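Local coordinates for DUF72 domain-containing protein (Thermotoga maritima, PDB 1VPQ), which is of unknown function but belongs to the DUF72 family and folds as a TIM barrel, a scaffold used by many enzymes, at residues M13-T18 against V243-V248; S88-L93 against A125-S130; E168-H173 against I194-Y199; D221-E226 against A259-Q264. All blocks are in the same frame, centred on the assembly; numbering follows the deposited sequence.

Interaction 1: M13-T18 against V243-V248; sequences MVYVGT and VKETYV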
# COMPACT_ATOMS: atom_id res chain seq x y z
N MET A 13 -12.59 -5.46 11.27
CA MET A 13 -11.60 -4.45 11.61
C MET A 13 -11.18 -3.62 10.40
O MET A 13 -11.07 -4.14 9.29
CB MET A 13 -10.37 -5.18 12.18
CG MET A 13 -9.32 -4.29 12.84
SD MET A 13 -9.67 -3.79 14.53
CE MET A 13 -10.20 -5.35 15.28
N VAL A 14 -10.95 -2.33 10.60
CA VAL A 14 -10.31 -1.49 9.59
C VAL A 14 -9.00 -0.95 10.15
O VAL A 14 -8.99 -0.38 11.23
CB VAL A 14 -11.21 -0.32 9.16
CG1 VAL A 14 -10.45 0.66 8.28
CG2 VAL A 14 -12.45 -0.83 8.44
N TYR A 15 -7.90 -1.17 9.43
CA TYR A 15 -6.58 -0.64 9.83
C TYR A 15 -6.14 0.51 8.92
O TYR A 15 -5.84 0.29 7.74
CB TYR A 15 -5.49 -1.71 9.75
CG TYR A 15 -5.72 -2.93 10.60
CD1 TYR A 15 -6.58 -3.94 10.17
CD2 TYR A 15 -5.05 -3.10 11.81
CE1 TYR A 15 -6.78 -5.09 10.94
CE2 TYR A 15 -5.25 -4.24 12.58
CZ TYR A 15 -6.11 -5.23 12.14
OH TYR A 15 -6.31 -6.37 12.92
N VAL A 16 -6.09 1.71 9.47
CA VAL A 16 -5.55 2.86 8.73
C VAL A 16 -4.10 3.17 9.17
O VAL A 16 -3.77 3.14 10.36
CB VAL A 16 -6.46 4.11 8.81
CG1 VAL A 16 -6.69 4.53 10.25
CG2 VAL A 16 -5.88 5.29 7.98
N GLY A 17 -3.27 3.46 8.17
CA GLY A 17 -1.91 3.92 8.39
C GLY A 17 -1.40 4.69 7.19
O GLY A 17 -2.20 5.15 6.36
N THR A 18 -0.09 4.85 7.10
CA THR A 18 0.57 5.54 5.99
C THR A 18 1.58 4.64 5.27
O THR A 18 1.95 3.58 5.76
CB THR A 18 1.33 6.77 6.49
OG1 THR A 18 2.18 6.37 7.57
CG2 THR A 18 0.36 7.87 6.96
N VAL A 243 -16.00 -7.88 4.37
CA VAL A 243 -14.69 -8.54 4.44
C VAL A 243 -14.20 -8.76 5.88
O VAL A 243 -14.73 -8.17 6.82
CB VAL A 243 -13.63 -7.77 3.64
CG1 VAL A 243 -14.02 -7.71 2.16
CG2 VAL A 243 -13.42 -6.38 4.20
N LYS A 244 -13.20 -9.63 6.03
CA LYS A 244 -12.64 -9.95 7.35
C LYS A 244 -11.92 -8.72 7.91
O LYS A 244 -12.13 -8.35 9.07
CB LYS A 244 -11.64 -11.12 7.30
CG LYS A 244 -12.06 -12.35 6.52
CD LYS A 244 -13.38 -12.93 6.99
CE LYS A 244 -13.74 -14.19 6.19
NZ LYS A 244 -12.74 -15.27 6.39
N GLU A 245 -11.07 -8.11 7.08
CA GLU A 245 -10.31 -6.91 7.46
C GLU A 245 -10.09 -6.00 6.26
O GLU A 245 -10.08 -6.46 5.11
CB GLU A 245 -8.95 -7.28 8.05
CG GLU A 245 -9.00 -7.90 9.44
CD GLU A 245 -7.73 -8.62 9.83
OE1 GLU A 245 -6.66 -8.34 9.25
OE2 GLU A 245 -7.80 -9.48 10.73
N THR A 246 -9.89 -4.71 6.53
CA THR A 246 -9.65 -3.70 5.51
C THR A 246 -8.40 -2.93 5.88
O THR A 246 -8.23 -2.54 7.04
CB THR A 246 -10.84 -2.71 5.40
OG1 THR A 246 -11.99 -3.38 4.87
CG2 THR A 246 -10.51 -1.53 4.49
N TYR A 247 -7.52 -2.70 4.90
CA TYR A 247 -6.27 -1.99 5.11
C TYR A 247 -6.26 -0.73 4.27
O TYR A 247 -6.40 -0.79 3.06
CB TYR A 247 -5.06 -2.87 4.76
CG TYR A 247 -5.21 -4.26 5.30
CD1 TYR A 247 -5.22 -4.51 6.67
CD2 TYR A 247 -5.39 -5.35 4.44
CE1 TYR A 247 -5.39 -5.79 7.17
CE2 TYR A 247 -5.55 -6.62 4.93
CZ TYR A 247 -5.55 -6.84 6.30
OH TYR A 247 -5.72 -8.13 6.78
N VAL A 248 -6.10 0.41 4.93
CA VAL A 248 -6.22 1.70 4.28
C VAL A 248 -4.91 2.46 4.49
O VAL A 248 -4.51 2.70 5.63
CB VAL A 248 -7.40 2.51 4.86
CG1 VAL A 248 -7.59 3.82 4.10
CG2 VAL A 248 -8.70 1.68 4.84
O HOH W 1 -13.01 -5.13 7.31
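The seam that joins the first and last strands of the TIM barrel sets Val14 beside Thr246, Tyr15 beside Tyr247 and Val16 beside Val248, all in parallel register with the strand axes 4.7 Å apart at their closest. Tyr15 N donates to Thr246 O at 2.8 Å, and Val248 N returns a bond to Tyr15 O. Further along, Gly17 N reaches Val248 O at 2.9 Å. At the other end Thr246 N meets Met13 O at 3.1 Å with a more bent N-H...O angle of 148°; water 1 also donates to Met13 O and is hydrogen-bonded to Thr246 OG1. The strand pair closes the barrel, so its side chains divide between two surroundings. Val14, Val16, Thr246 and Val248 face outward, where helices 226-240 and 257-270 pack over them; Val14 CG1 lies 4.0 Å from Val248 CG2. Tyr15, Glu245 and Tyr247 project inward. The Tyr15 and Tyr247 side chains run side by side, pointing the same way, their ring planes inclined at 35° and Tyr15 CD1 3.7 Å from Tyr247 CE1. Glu245 CG, anti to its own carbonyl carbon (chi1 -71°), sits at the edge of the Tyr15 ring. Glu245 OE1 accepts from Tyr247 OH at 2.7 Å and forms a salt bridge with Lys121 of strand 120-126. An alanine at Glu245 would probably leave Tyr247 OH without this acceptor and Lys121 without its carboxylate mate, and open a gap beside Tyr15 CE1.

Interaction 2: S88-L93 against A125-S130; sequences SVTHVL and AQFPFS. With SO4 (sulfate ion), chain C.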
# COMPACT_ATOMS: atom_id res chain seq x y z
N SER A 88 11.62 -5.68 -9.32
CA SER A 88 11.71 -6.55 -10.50
C SER A 88 10.37 -7.20 -10.86
O SER A 88 10.00 -7.31 -12.03
CB SER A 88 12.72 -7.66 -10.24
OG SER A 88 12.31 -8.47 -9.15
N VAL A 89 9.66 -7.64 -9.83
CA VAL A 89 8.42 -8.38 -10.02
C VAL A 89 7.34 -7.49 -10.62
O VAL A 89 6.61 -7.92 -11.51
CB VAL A 89 7.96 -9.02 -8.68
CG1 VAL A 89 6.53 -9.57 -8.77
CG2 VAL A 89 8.95 -10.12 -8.28
N THR A 90 7.27 -6.25 -10.15
CA THR A 90 6.25 -5.30 -10.60
C THR A 90 6.63 -4.37 -11.78
O THR A 90 5.74 -3.90 -12.49
CB THR A 90 5.77 -4.45 -9.42
OG1 THR A 90 6.91 -3.92 -8.73
CG2 THR A 90 4.94 -5.30 -8.47
N HIS A 91 7.92 -4.11 -11.98
CA HIS A 91 8.36 -3.11 -12.97
C HIS A 91 9.28 -3.62 -14.10
O HIS A 91 9.60 -2.85 -15.00
CB HIS A 91 9.10 -1.96 -12.25
CG HIS A 91 8.21 -1.09 -11.42
ND1 HIS A 91 7.60 -1.54 -10.27
CD2 HIS A 91 7.83 0.20 -11.57
CE1 HIS A 91 6.86 -0.56 -9.76
NE2 HIS A 91 6.99 0.50 -10.53
N VAL A 92 9.72 -4.87 -14.04
CA VAL A 92 10.81 -5.32 -14.92
C VAL A 92 10.51 -6.63 -15.65
O VAL A 92 10.41 -6.65 -16.87
CB VAL A 92 12.14 -5.47 -14.14
CG1 VAL A 92 13.29 -5.84 -15.07
CG2 VAL A 92 12.48 -4.19 -13.39
N LEU A 93 10.35 -7.72 -14.90
CA LEU A 93 10.33 -9.07 -15.48
C LEU A 93 9.25 -9.26 -16.54
O LEU A 93 9.47 -9.95 -17.53
CB LEU A 93 10.15 -10.13 -14.40
CG LEU A 93 11.28 -10.28 -13.37
CD1 LEU A 93 10.83 -11.19 -12.25
CD2 LEU A 93 12.56 -10.80 -14.02
N ALA A 125 1.58 -5.92 -4.75
CA ALA A 125 2.19 -5.81 -6.07
C ALA A 125 1.55 -4.64 -6.80
O ALA A 125 0.43 -4.75 -7.29
CB ALA A 125 2.00 -7.11 -6.85
N GLN A 126 2.27 -3.52 -6.84
CA GLN A 126 1.80 -2.30 -7.49
C GLN A 126 2.53 -2.09 -8.81
O GLN A 126 3.75 -1.95 -8.84
CB GLN A 126 1.95 -1.08 -6.57
CG GLN A 126 1.75 0.29 -7.22
CD GLN A 126 3.06 0.92 -7.70
OE1 GLN A 126 4.00 1.10 -6.91
NE2 GLN A 126 3.13 1.27 -8.99
N PHE A 127 1.76 -2.05 -9.90
CA PHE A 127 2.31 -2.01 -11.25
C PHE A 127 2.29 -0.61 -11.83
O PHE A 127 1.37 0.16 -11.56
CB PHE A 127 1.51 -2.96 -12.13
CG PHE A 127 1.74 -4.40 -11.80
CD1 PHE A 127 1.00 -5.02 -10.81
CD2 PHE A 127 2.73 -5.12 -12.46
CE1 PHE A 127 1.23 -6.34 -10.48
CE2 PHE A 127 2.96 -6.44 -12.14
CZ PHE A 127 2.21 -7.06 -11.16
N PRO A 128 3.30 -0.27 -12.64
CA PRO A 128 3.40 1.09 -13.17
C PRO A 128 2.41 1.36 -14.31
O PRO A 128 1.64 0.47 -14.73
CB PRO A 128 4.85 1.18 -13.65
CG PRO A 128 5.21 -0.22 -14.00
CD PRO A 128 4.41 -1.12 -13.11
N PHE A 129 2.43 2.61 -14.78
CA PHE A 129 1.58 3.09 -15.87
C PHE A 129 1.78 2.28 -17.14
O PHE A 129 0.82 1.98 -17.85
CB PHE A 129 1.89 4.56 -16.14
CG PHE A 129 0.92 5.24 -17.07
CD1 PHE A 129 -0.36 5.55 -16.64
CD2 PHE A 129 1.29 5.58 -18.36
CE1 PHE A 129 -1.25 6.17 -17.49
CE2 PHE A 129 0.39 6.20 -19.21
CZ PHE A 129 -0.88 6.50 -18.78
N SER A 130 3.03 1.91 -17.40
CA SER A 130 3.43 1.12 -18.58
C SER A 130 2.89 -0.32 -18.60
O SER A 130 2.89 -0.94 -19.65
CB SER A 130 4.95 1.06 -18.67
OG SER A 130 5.48 0.48 -17.49
S SO4 C . 4.26 5.29 -12.57
O1 SO4 C . 5.01 4.70 -11.46
O2 SO4 C . 5.17 5.96 -13.48
O3 SO4 C . 3.57 4.25 -13.32
O4 SO4 C . 3.29 6.25 -12.07
O HOH W 2 5.23 2.62 -10.01
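A chi1 of 49° puts Thr90 OG1 between its backbone N and carbonyl carbon and leaves CG2 anti to the carbonyl carbon, while His91, with chi1 -70°, carries CG beside its own backbone N. Thr90 OG1 lies in the plane of the imidazole, 2.9 Å from His91 ND1, a hydrogen bond in which either could donate and which restrains the rotation of the ring. One face of that ring is met by Pro128, whose CD stands 4.0 Å from the His91 centroid in a CH-pi contact. Thr90 CG2 makes a second one, placed over the centre of the Phe127 ring at 4.2 Å. The carbonyl of Thr90 fills the corner between these two residues: its O is 3.1 Å from Pro128 CD and 3.2 Å from Phe127 CD2, and it accepts a hydrogen bond from Trp94 NE1. On the far edge of the imidazole, His91 NE2 is hydrogen-bonded at 2.8 Å to water 2, which also accepts from Gln126 NE2 at 2.7 Å and lies doubtfully close to a sulfate oxygen. The sulfate, probably from the crystallisation liquor, is held by Arg157 as well, and Gln126 OE1 is taken by Lys84. A sulfate here, at the C-terminal end of a barrel strand, is consistent with the usual position of a TIM-barrel active site. The contact thus seats the short helix 87-91 against the end of strand 120-126, with helices 101-116 and 135-147 beside Val89 and strand 152-155 flanking Ala125 to Phe127.

Interaction 3: E168-H173 against I194-Y199; sequences EFLRNH and ITTTDY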
# COMPACT_ATOMS: atom_id res chain seq x y z
N GLU A 168 -12.76 -10.68 -12.66
CA GLU A 168 -12.97 -12.12 -12.75
C GLU A 168 -11.66 -12.88 -12.56
O GLU A 168 -11.62 -13.90 -11.87
CB GLU A 168 -13.61 -12.48 -14.11
CG GLU A 168 -15.05 -11.98 -14.24
CD GLU A 168 -15.76 -12.46 -15.50
OE1 GLU A 168 -15.09 -12.64 -16.54
OE2 GLU A 168 -17.01 -12.64 -15.45
N PHE A 169 -10.59 -12.37 -13.16
CA PHE A 169 -9.28 -12.99 -12.98
C PHE A 169 -8.85 -12.96 -11.51
O PHE A 169 -8.46 -13.99 -10.95
CB PHE A 169 -8.21 -12.33 -13.86
CG PHE A 169 -6.83 -12.85 -13.60
CD1 PHE A 169 -6.40 -14.05 -14.17
CD2 PHE A 169 -5.98 -12.19 -12.73
CE1 PHE A 169 -5.12 -14.54 -13.90
CE2 PHE A 169 -4.72 -12.69 -12.46
CZ PHE A 169 -4.29 -13.86 -13.04
N LEU A 170 -8.92 -11.79 -10.90
CA LEU A 170 -8.51 -11.62 -9.51
C LEU A 170 -9.30 -12.57 -8.61
O LEU A 170 -8.72 -13.33 -7.85
CB LEU A 170 -8.67 -10.18 -9.06
CG LEU A 170 -7.81 -9.12 -9.76
CD1 LEU A 170 -8.16 -7.74 -9.26
CD2 LEU A 170 -6.33 -9.37 -9.57
N ARG A 171 -10.63 -12.53 -8.72
CA ARG A 171 -11.52 -13.47 -8.01
C ARG A 171 -11.22 -14.96 -8.22
O ARG A 171 -11.39 -15.78 -7.30
CB ARG A 171 -12.98 -13.24 -8.44
CG ARG A 171 -13.70 -12.17 -7.65
CD ARG A 171 -15.16 -12.07 -8.08
NE ARG A 171 -15.38 -10.96 -9.00
CZ ARG A 171 -15.71 -9.71 -8.64
NH1 ARG A 171 -15.88 -9.38 -7.36
NH2 ARG A 171 -15.88 -8.78 -9.58
N ASN A 172 -10.83 -15.33 -9.44
CA ASN A 172 -10.56 -16.74 -9.72
C ASN A 172 -9.24 -17.20 -9.11
O ASN A 172 -9.02 -18.39 -8.92
CB ASN A 172 -10.56 -17.02 -11.22
CG ASN A 172 -11.96 -17.23 -11.78
OD1 ASN A 172 -12.82 -17.82 -11.13
ND2 ASN A 172 -12.18 -16.77 -12.99
N HIS A 173 -8.38 -16.23 -8.78
CA HIS A 173 -7.06 -16.52 -8.24
C HIS A 173 -6.84 -16.01 -6.82
O HIS A 173 -5.73 -16.09 -6.31
CB HIS A 173 -6.01 -15.98 -9.20
CG HIS A 173 -6.08 -16.61 -10.55
ND1 HIS A 173 -6.91 -16.14 -11.54
CD2 HIS A 173 -5.49 -17.72 -11.05
CE1 HIS A 173 -6.79 -16.92 -12.61
NE2 HIS A 173 -5.93 -17.88 -12.34
N ILE A 194 -14.44 -1.97 -4.90
CA ILE A 194 -14.82 -3.35 -5.24
C ILE A 194 -13.96 -4.33 -4.46
O ILE A 194 -12.78 -4.07 -4.20
CB ILE A 194 -14.63 -3.62 -6.76
CG1 ILE A 194 -15.73 -2.92 -7.57
CG2 ILE A 194 -14.65 -5.12 -7.09
CD1 ILE A 194 -15.38 -2.79 -9.01
N THR A 195 -14.56 -5.47 -4.10
CA THR A 195 -13.82 -6.55 -3.45
C THR A 195 -13.77 -7.80 -4.34
O THR A 195 -14.77 -8.20 -4.92
CB THR A 195 -14.42 -6.94 -2.08
OG1 THR A 195 -15.80 -7.28 -2.23
CG2 THR A 195 -14.28 -5.80 -1.09
N THR A 196 -12.59 -8.40 -4.42
CA THR A 196 -12.37 -9.64 -5.16
C THR A 196 -12.08 -10.83 -4.23
O THR A 196 -11.99 -11.97 -4.69
CB THR A 196 -11.17 -9.49 -6.09
OG1 THR A 196 -10.03 -9.12 -5.31
CG2 THR A 196 -11.44 -8.44 -7.14
N THR A 197 -11.93 -10.54 -2.93
CA THR A 197 -11.52 -11.52 -1.93
C THR A 197 -12.30 -11.25 -0.63
O THR A 197 -13.35 -10.62 -0.67
CB THR A 197 -10.00 -11.45 -1.66
OG1 THR A 197 -9.65 -10.15 -1.18
CG2 THR A 197 -9.21 -11.74 -2.92
N ASP A 198 -11.79 -11.76 0.49
CA ASP A 198 -12.34 -11.48 1.81
C ASP A 198 -11.46 -10.50 2.58
O ASP A 198 -11.45 -10.48 3.82
CB ASP A 198 -12.54 -12.79 2.60
CG ASP A 198 -11.25 -13.60 2.77
OD1 ASP A 198 -10.24 -13.30 2.10
OD2 ASP A 198 -11.25 -14.55 3.57
N TYR A 199 -10.72 -9.67 1.83
CA TYR A 199 -10.02 -8.51 2.35
C TYR A 199 -10.17 -7.34 1.38
O TYR A 199 -10.24 -7.53 0.16
CB TYR A 199 -8.54 -8.82 2.58
CG TYR A 199 -8.34 -9.84 3.67
CD1 TYR A 199 -8.33 -9.46 5.00
CD2 TYR A 199 -8.21 -11.20 3.37
CE1 TYR A 199 -8.18 -10.40 6.02
CE2 TYR A 199 -8.05 -12.15 4.38
CZ TYR A 199 -8.04 -11.74 5.70
OH TYR A 199 -7.88 -12.66 6.72
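Leu170 and Thr196 meet obliquely, the methyl CG2 of Thr196 lying 3.8 Å from Leu170 CB and 4.0 Å from Leu170 CD1. Thr196 has its OG1 between backbone N and carbonyl carbon (chi1 57°), hydrogen-bonded to the carbonyl of Ile175; this leaves CG2 anti to the carbonyl carbon, on the side of Leu170. Arg171 meets Thr196 from another direction: Arg171 CG rests 3.4 Å from Thr196 O, the chain bends at chi3 (-100°), which sets NE, and the guanidinium ends near Thr195. Arg171 NH1 is 2.9 Å from Thr195 O, but the angle is too poor for a hydrogen bond; a long, weak ion pair links NH2 to Glu164. On the helix itself, His173 ND1 donates to Phe169 O at 2.7 Å. Beyond Thr196 the loop turns at Thr197, whose OG1 accepts from Tyr199 N at 3.2 Å in an ST turn just ahead of strand 199-204. The C-terminal part of helix 164-173 is thus packed against the loop that enters that strand, at the N-terminal end of the barrel, where a TIM barrel joins each helix to its next strand; here the link from strand 176-181 to strand 199-204 contains no regular helix.

Interaction 4: D221-E226 against A259-Q264; sequences DYLYSE and AINALQ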
# COMPACT_ATOMS: atom_id res chain seq x y z
N ASP A 221 2.39 15.67 -3.58
CA ASP A 221 2.02 16.89 -2.86
C ASP A 221 0.53 17.18 -3.02
O ASP A 221 0.09 17.78 -4.01
CB ASP A 221 2.86 18.09 -3.33
CG ASP A 221 2.54 19.35 -2.56
OD1 ASP A 221 1.87 19.28 -1.52
OD2 ASP A 221 2.99 20.43 -3.01
N TYR A 222 -0.24 16.70 -2.05
CA TYR A 222 -1.69 16.90 -2.03
C TYR A 222 -2.22 16.67 -0.63
O TYR A 222 -1.71 15.81 0.09
CB TYR A 222 -2.36 15.94 -3.00
CG TYR A 222 -3.83 16.22 -3.22
CD1 TYR A 222 -4.24 17.12 -4.19
CD2 TYR A 222 -4.80 15.57 -2.48
CE1 TYR A 222 -5.58 17.39 -4.40
CE2 TYR A 222 -6.16 15.83 -2.68
CZ TYR A 222 -6.54 16.74 -3.64
OH TYR A 222 -7.87 17.01 -3.86
N LEU A 223 -3.22 17.45 -0.24
CA LEU A 223 -3.88 17.30 1.06
C LEU A 223 -5.38 17.17 0.84
O LEU A 223 -6.05 18.15 0.50
CB LEU A 223 -3.58 18.50 1.97
CG LEU A 223 -4.13 18.44 3.41
CD1 LEU A 223 -3.35 17.46 4.27
CD2 LEU A 223 -4.12 19.81 4.04
N TYR A 224 -5.91 15.97 1.03
CA TYR A 224 -7.34 15.73 0.91
C TYR A 224 -8.14 16.67 1.82
O TYR A 224 -7.79 16.89 2.97
CB TYR A 224 -7.68 14.28 1.28
CG TYR A 224 -7.32 13.26 0.23
CD1 TYR A 224 -8.19 12.99 -0.83
CD2 TYR A 224 -6.14 12.52 0.31
CE1 TYR A 224 -7.89 12.04 -1.79
CE2 TYR A 224 -5.82 11.56 -0.65
CZ TYR A 224 -6.71 11.33 -1.70
OH TYR A 224 -6.41 10.39 -2.66
N SER A 225 -9.23 17.21 1.27
CA SER A 225 -10.20 17.97 2.05
C SER A 225 -11.04 17.02 2.90
O SER A 225 -11.17 15.84 2.58
CB SER A 225 -11.14 18.76 1.13
OG SER A 225 -12.10 17.92 0.50
N GLU A 226 -11.60 17.56 3.99
CA GLU A 226 -12.50 16.81 4.87
C GLU A 226 -13.72 16.26 4.12
O GLU A 226 -14.21 15.18 4.42
CB GLU A 226 -12.95 17.68 6.05
N ALA A 259 0.07 11.71 6.76
CA ALA A 259 -0.13 11.51 8.19
C ALA A 259 -1.31 12.34 8.71
O ALA A 259 -2.15 11.82 9.44
CB ALA A 259 1.14 11.84 8.95
N ILE A 260 -1.38 13.61 8.31
CA ILE A 260 -2.52 14.49 8.63
C ILE A 260 -3.83 13.84 8.20
O ILE A 260 -4.73 13.65 9.02
CB ILE A 260 -2.37 15.91 7.99
CG1 ILE A 260 -1.26 16.69 8.70
CG2 ILE A 260 -3.68 16.71 8.10
CD1 ILE A 260 -0.85 17.98 8.01
N ASN A 261 -3.93 13.50 6.92
CA ASN A 261 -5.13 12.88 6.38
C ASN A 261 -5.45 11.53 7.02
O ASN A 261 -6.62 11.20 7.25
CB ASN A 261 -5.05 12.73 4.86
CG ASN A 261 -5.10 14.05 4.11
OD1 ASN A 261 -4.62 14.16 2.99
ND2 ASN A 261 -5.71 15.07 4.73
N ALA A 262 -4.41 10.74 7.30
CA ALA A 262 -4.61 9.42 7.89
C ALA A 262 -5.16 9.55 9.31
O ALA A 262 -6.00 8.75 9.75
CB ALA A 262 -3.31 8.62 7.89
N LEU A 263 -4.68 10.57 10.02
CA LEU A 263 -5.17 10.91 11.36
C LEU A 263 -6.60 11.44 11.34
O LEU A 263 -7.38 11.18 12.26
CB LEU A 263 -4.26 11.93 12.02
CG LEU A 263 -2.87 11.46 12.45
CD1 LEU A 263 -2.00 12.65 12.78
CD2 LEU A 263 -2.94 10.52 13.65
N GLN A 264 -6.94 12.22 10.30
CA GLN A 264 -8.31 12.71 10.11
C GLN A 264 -9.24 11.54 9.85
O GLN A 264 -10.32 11.45 10.41
CB GLN A 264 -8.39 13.68 8.94
CG GLN A 264 -7.81 15.04 9.21
CD GLN A 264 -7.68 15.85 7.94
OE1 GLN A 264 -6.79 15.64 7.13
NE2 GLN A 264 -8.57 16.80 7.76
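Hydrogen bonds between the side-chain amide of Asn261 and the backbone of Tyr224 carry this contact. Tyr224 N donates to Asn261 OD1 at 3.0 Å, coming in 29° from the carbonyl plane, and Asn261 ND2 returns a weak bond to Tyr224 O at 3.3 Å. Asn261 ND2 also donates to Gln264 OE1 at 2.7 Å, in the plane of its amide, so both branches are held and the amide's rotation is fixed; Asn252 ND2 gives OD1 a second donor. Asn261 thereby ties helix 257-270, the last of the TIM barrel, to the segment that leads into helix 226-240, where Ser225 is the N-cap. An alanine at Asn261 would probably leave Tyr224 N and Gln264 OE1 without these partners and the backbone at Tyr224 less firmly held. Of the van der Waals contacts, Asn261 OD1 lies at the edge of the Tyr224 ring, 3.5 Å from CD2, with ring and amide planes 68° apart. The ring's far end is fixed by a hydrogen bond from its OH to Asp181. Leu223 has CG anti to the backbone N (chi1 -176°); chi2 then turns Leu223 CD1 to 3.4 Å from Asn261 ND2 and 3.9 Å from Ile260 CG2.

Interaction 1 is the common neighbour of interactions 3 and 4, each centred about 17 Å from it. Towards interaction 3 the loop 194-199 runs into the strand beside 245-250; Lys244 NZ and Asp198 OD2 come to 3.3 Å in a long, weak ion pair, and Tyr199 packs on Tyr247. Towards interaction 4, Thr18 CG2 lies 3.9 Å from Ala262 CB, so the final helix leans on the end of the first strand. Interaction 2 stands apart, its centre about 24 Å from that of interaction 1 and about 27 Å from that of interaction 4, across the chain's centre from both. Of the four, it has the sulfate, and so perhaps marks a pocket.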